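Local coordinates for Trypsin/chymotrypsin inhibitor (Alocasia macrorrhizos, PDB 5YCZ), which inhibits trypsin and alpha-chymotrypsin as a homodimeric Kunitz-type beta-trefoil inhibitor, and targets midgut proteases of the mosquito Aedes aegypti, at the interface of chains A and B. Coordinates in Å, arbitrary orientation; residue numbers count along the deposited sequence, not the author numbering. Chains: chain A/B, Trypsin/chymotrypsin inhibitor.

The interface of chains A and B. Residues chain A 81-84; chain B 103-105.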
# COMPACT_ATOMS: atom_id res chain seq x y z
N PRO A 81 -5.63 -1.68 1.46
CA PRO A 81 -6.01 -2.99 0.97
C PRO A 81 -7.11 -2.83 -0.05
O PRO A 81 -7.75 -1.77 -0.19
CB PRO A 81 -6.48 -3.76 2.21
CG PRO A 81 -6.04 -2.94 3.35
CD PRO A 81 -6.06 -1.52 2.86
N THR A 82 -7.36 -3.94 -0.72
CA THR A 82 -8.09 -3.95 -1.96
C THR A 82 -8.74 -5.31 -2.06
O THR A 82 -8.30 -6.26 -1.41
CB THR A 82 -7.11 -3.66 -3.10
OG1 THR A 82 -6.87 -2.25 -3.18
CG2 THR A 82 -7.55 -4.20 -4.41
N ARG A 83 -9.81 -5.39 -2.84
CA ARG A 83 -10.48 -6.66 -3.09
C ARG A 83 -9.71 -7.56 -4.05
O ARG A 83 -10.14 -8.71 -4.27
CB ARG A 83 -11.89 -6.40 -3.64
CG ARG A 83 -11.94 -5.79 -5.03
CD ARG A 83 -13.32 -6.02 -5.62
NE ARG A 83 -13.66 -5.11 -6.71
CZ ARG A 83 -13.50 -5.41 -7.99
NH1 ARG A 83 -12.98 -6.59 -8.31
NH2 ARG A 83 -13.85 -4.53 -8.93
N CYS A 84 -8.63 -7.09 -4.65
CA CYS A 84 -7.83 -7.85 -5.59
C CYS A 84 -6.45 -8.10 -5.00
O CYS A 84 -5.97 -7.33 -4.17
CB CYS A 84 -7.68 -7.13 -6.93
SG CYS A 84 -9.22 -6.97 -7.90
N GLY B 103 -2.91 -10.57 0.11
CA GLY B 103 -4.21 -10.58 0.73
C GLY B 103 -5.20 -9.64 0.04
O GLY B 103 -4.86 -8.80 -0.78
N THR B 104 -6.47 -9.80 0.41
CA THR B 104 -7.55 -9.01 -0.16
C THR B 104 -8.55 -8.66 0.93
O THR B 104 -8.71 -9.40 1.90
CB THR B 104 -8.27 -9.79 -1.25
OG1 THR B 104 -8.56 -11.10 -0.74
CG2 THR B 104 -7.39 -9.94 -2.44
N THR B 105 -9.25 -7.55 0.74
CA THR B 105 -10.42 -7.36 1.57
C THR B 105 -11.50 -8.36 1.17
O THR B 105 -11.42 -9.05 0.14
CB THR B 105 -10.93 -5.92 1.47
OG1 THR B 105 -11.38 -5.66 0.14
CG2 THR B 105 -9.80 -4.97 1.78
O HOH W 1 -5.04 -5.78 -1.46
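The carbonyl oxygen of A:Thr82 accepts a hydrogen bond from the backbone N-H of B:Thr105, with N and O 2.7 Å apart. The bond is fairly straight at the hydrogen (157°), but the donor stands 46° out of the carbonyl plane rather than on a lone pair. A water links the chains, lying 3.3 Å from the carbonyl O of A:Thr82 and of A:Cys84 and 3.1 Å from B:Gly103 O. With two hydrogens it can serve these three acceptors only in part or by turns.

The threonine side chains of chain B make the flanking contacts through their methyl branches. In B:Thr105, a chi1 of 65° tucks OG1 in over the main chain and throws the methyl opposite the carbonyl carbon, towards chain A. This CG2 rests at the rim of the A:Pro81 ring, 3.6 Å from CB, and beside the backbone N of A:Thr82, while the hydroxyl branch lies over the peptide joining A:Thr82 and A:Arg83. B:Thr104 is turned similarly and sets its CG2 over the face of the A:Cys84 carbonyl, 3.3 Å from C, with its hydroxyl branch pointing away from that cysteine. The two methyls therefore pack on either side of the hydrogen bond.

This loop-to-loop patch, with its symmetry twin, helps join the two subunits of the homodimer. Its centre lies about 16 Å from A:Leu56 of that chain's predicted reactive bond. The patch appears to serve assembly; the structure alone does not show whether it affects protease binding.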